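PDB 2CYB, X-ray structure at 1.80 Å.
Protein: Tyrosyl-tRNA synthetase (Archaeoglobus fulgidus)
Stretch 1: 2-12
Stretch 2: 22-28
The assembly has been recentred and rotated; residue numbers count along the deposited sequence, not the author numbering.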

# COMPACT_ATOMS: atom_id res chain seq x y z
N ASP A 2 30.73 -33.44 1.19
CA ASP A 2 30.73 -32.21 2.02
C ASP A 2 29.30 -31.70 2.15
O ASP A 2 28.96 -31.01 3.12
N ILE A 3 28.47 -32.05 1.18
CA ILE A 3 27.06 -31.64 1.18
C ILE A 3 26.44 -31.93 2.53
O ILE A 3 25.73 -31.10 3.10
N THR A 4 26.73 -33.12 3.04
CA THR A 4 26.21 -33.56 4.33
C THR A 4 26.62 -32.66 5.49
O THR A 4 25.80 -32.33 6.34
N GLU A 5 27.88 -32.25 5.52
CA GLU A 5 28.36 -31.41 6.61
C GLU A 5 27.92 -29.95 6.49
O GLU A 5 27.74 -29.27 7.50
N LYS A 6 27.72 -29.47 5.27
CA LYS A 6 27.28 -28.10 5.11
C LYS A 6 25.80 -28.02 5.44
O LYS A 6 25.32 -27.01 5.97
N LEU A 7 25.08 -29.09 5.15
CA LEU A 7 23.66 -29.17 5.42
C LEU A 7 23.47 -29.16 6.94
O LEU A 7 22.55 -28.52 7.46
N ARG A 8 24.35 -29.87 7.65
CA ARG A 8 24.27 -29.94 9.11
C ARG A 8 24.51 -28.56 9.73
O ARG A 8 23.80 -28.15 10.65
N LEU A 9 25.51 -27.86 9.21
CA LEU A 9 25.86 -26.53 9.69
C LEU A 9 24.77 -25.51 9.37
O LEU A 9 24.40 -24.69 10.22
N ILE A 10 24.25 -25.57 8.15
CA ILE A 10 23.20 -24.65 7.72
C ILE A 10 21.95 -24.80 8.56
O ILE A 10 21.35 -23.81 8.97
N THR A 11 21.57 -26.03 8.85
CA THR A 11 20.36 -26.24 9.62
C THR A 11 20.54 -26.23 11.13
O THR A 11 19.56 -26.35 11.86
N ARG A 12 21.78 -26.08 11.58
CA ARG A 12 22.05 -26.05 13.02
C ARG A 12 21.27 -24.92 13.67
O ARG A 12 21.32 -23.77 13.23
N GLU A 22 14.63 -28.86 -1.08
CA GLU A 22 14.98 -27.68 -1.87
C GLU A 22 16.34 -27.16 -1.47
O GLU A 22 17.15 -26.78 -2.32
N LEU A 23 16.60 -27.14 -0.17
CA LEU A 23 17.88 -26.66 0.34
C LEU A 23 19.01 -27.56 -0.16
O LEU A 23 20.06 -27.07 -0.57
N ARG A 24 18.78 -28.87 -0.12
CA ARG A 24 19.79 -29.81 -0.58
C ARG A 24 20.06 -29.60 -2.07
O ARG A 24 21.19 -29.33 -2.47
N GLN A 25 19.02 -29.71 -2.89
CA GLN A 25 19.20 -29.53 -4.32
C GLN A 25 19.75 -28.15 -4.66
O GLN A 25 20.42 -27.97 -5.67
N LEU A 26 19.48 -27.17 -3.80
CA LEU A 26 20.00 -25.82 -4.02
C LEU A 26 21.52 -25.84 -3.88
O LEU A 26 22.23 -25.21 -4.66
N ILE A 27 22.01 -26.55 -2.87
CA ILE A 27 23.44 -26.64 -2.63
C ILE A 27 24.10 -27.42 -3.77
O ILE A 27 25.26 -27.19 -4.10
N GLU A 28 23.34 -28.34 -4.36
CA GLU A 28 23.83 -29.13 -5.47
C GLU A 28 23.96 -28.23 -6.69
O GLU A 28 25.04 -27.74 -7.00

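No hydrogen bond or salt bridge joins these two helical stretches, yet an arginine sits within their contact, its guanidinium laid against aliphatic side chains. In Arg24 the CA-to-CB bond points sideways, and the chain runs out through chi1 and chi2 both t before chi3 and chi4 turn to -76° and -70°, which brings its end nearer the first helix. There CD2 of Leu7 lies over one face of the guanidinium, 3.5 Å from Arg24 NH1, while CG2 of Ile3 approaches obliquely, 3.7 Å from Arg24 NH2. A guanidinium directs its N-H groups in its own plane and offers comparatively apolar faces, so a methyl group can pack over a face without taking the place of a hydrogen-bonding partner. Arg24 is itself exposed, although 63 Å² of it is covered by the other stretch.

The rest illustrates a familiar principle: helices that meet through a modest area, here 433 Å² summed over both sides, can be matched by a few branched aliphatic residues spaced about one turn apart. The helix axes come within 10.7 Å at an angle of 129° between their N-to-C directions. Ile3, Leu7 and Ile10 form the row on the first helix; Leu23 and Ile27 answer from the second, with Arg24 beside them.

Ile27 points toward the first helix in an m, t rotamer that extends CD1 into the contact. This methyl lies 3.4 Å from Leu7 CD1 and 3.6 Å from Ile10 CD1, so one atom meets residues on successive turns. Its other branch is also used: Ile27 CG2 is 3.6 Å from CD1 of Ile3, which points toward the second helix with chi1 and chi2 both m.

Leu7 reaches in differently. Its CA-to-CB bond points sideways, and chi1, at -143°, lies between the usual wells, with chi2 p; the end of the side chain nevertheless comes nearer the second helix. The two methyls then part, CD2 to the arginine and CD1 to Ile27 and to Leu23, whose CG is 3.7 Å from Leu7 CD1.

Leu23, t, p and buried, points toward the first helix. Its CD2 is 3.9 Å from CG2 of Ile10, an m, t side chain pointing toward the second helix, and equally 3.9 Å from CG2 of Thr11. Thr11, with chi1 p, meets its polar need within its own stretch: OG1 donates to Leu7 O at 2.8 Å, while the methyl faces Leu23.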

# COMPACT_ATOMS: atom_id res chain seq x y z
CB ASP A 2 31.60 -31.13 1.36
CG ASP A 2 31.93 -29.99 2.30
OD1 ASP A 2 31.00 -29.43 2.91
OD2 ASP A 2 33.13 -29.64 2.43
CB ILE A 3 26.26 -32.39 0.10
CG1 ILE A 3 26.84 -32.08 -1.29
CG2 ILE A 3 24.79 -32.00 0.17
CD1 ILE A 3 26.82 -30.61 -1.66
CB THR A 4 26.66 -35.00 4.63
OG1 THR A 4 28.07 -35.11 4.39
CG2 THR A 4 25.92 -35.99 3.75
CB GLU A 5 29.89 -31.49 6.70
CG GLU A 5 30.62 -31.03 5.46
CD GLU A 5 32.03 -31.58 5.40
OE1 GLU A 5 32.78 -31.42 6.38
OE2 GLU A 5 32.39 -32.17 4.36
CB LYS A 6 27.57 -27.60 3.70
CG LYS A 6 29.06 -27.46 3.45
CD LYS A 6 29.72 -26.76 4.63
CE LYS A 6 31.22 -26.97 4.67
NZ LYS A 6 31.79 -26.35 5.90
CB LEU A 7 23.09 -30.44 4.80
CG LEU A 7 21.70 -30.43 4.17
CD1 LEU A 7 21.52 -29.20 3.29
CD2 LEU A 7 21.51 -31.70 3.35
CB ARG A 8 25.32 -30.92 9.65
CG ARG A 8 25.22 -32.33 9.10
CD ARG A 8 24.14 -33.15 9.79
NE ARG A 8 24.56 -33.62 11.11
CZ ARG A 8 25.58 -34.46 11.32
NH1 ARG A 8 26.28 -34.93 10.29
NH2 ARG A 8 25.89 -34.83 12.55
CB LEU A 9 27.18 -26.09 9.05
CG LEU A 9 27.64 -24.65 9.26
CD1 LEU A 9 27.78 -24.35 10.75
CD2 LEU A 9 28.96 -24.43 8.54
CB ILE A 10 22.81 -24.88 6.23
CG1 ILE A 10 23.96 -24.47 5.31
CG2 ILE A 10 21.56 -24.07 5.89
CD1 ILE A 10 23.72 -24.78 3.85
CB THR A 11 19.69 -27.56 9.22
OG1 THR A 11 20.62 -28.64 9.42
CG2 THR A 11 19.29 -27.51 7.77
CB ARG A 12 23.55 -25.84 13.29
CG ARG A 12 23.90 -25.80 14.79
CD ARG A 12 25.40 -25.68 15.01
NE ARG A 12 25.95 -24.40 14.58
CZ ARG A 12 27.25 -24.13 14.48
NH1 ARG A 12 27.66 -22.93 14.08
NH2 ARG A 12 28.14 -25.06 14.79
CB GLU A 22 13.92 -26.58 -1.69
CG GLU A 22 12.62 -26.82 -2.44
CD GLU A 22 11.53 -25.83 -2.04
OE1 GLU A 22 11.86 -24.68 -1.71
OE2 GLU A 22 10.33 -26.21 -2.06
CB LEU A 23 17.86 -26.65 1.88
CG LEU A 23 19.19 -26.38 2.59
CD1 LEU A 23 19.79 -25.07 2.12
CD2 LEU A 23 18.94 -26.36 4.09
CB ARG A 24 19.33 -31.26 -0.34
CG ARG A 24 20.34 -32.31 -0.83
CD ARG A 24 19.79 -33.73 -0.73
NE ARG A 24 19.78 -34.25 0.64
CZ ARG A 24 20.88 -34.57 1.33
NH1 ARG A 24 20.77 -35.04 2.56
NH2 ARG A 24 22.08 -34.43 0.78
CB GLN A 25 17.89 -29.80 -5.07
CG GLN A 25 16.64 -29.20 -4.47
CD GLN A 25 15.37 -29.75 -5.12
OE1 GLN A 25 15.19 -29.65 -6.34
NE2 GLN A 25 14.49 -30.33 -4.31
CB LEU A 26 19.39 -24.84 -3.00
CG LEU A 26 20.06 -23.46 -2.90
CD1 LEU A 26 20.03 -22.75 -4.24
CD2 LEU A 26 19.34 -22.64 -1.84
CB ILE A 27 23.73 -27.34 -1.29
CG1 ILE A 27 23.05 -26.57 -0.15
CG2 ILE A 27 25.24 -27.40 -1.04
CD1 ILE A 27 23.23 -27.19 1.22
CB GLU A 28 22.86 -30.27 -5.76
CG GLU A 28 22.80 -31.33 -4.67
CD GLU A 28 21.64 -32.30 -4.86
OE1 GLU A 28 21.47 -32.81 -5.98
OE2 GLU A 28 20.91 -32.55 -3.87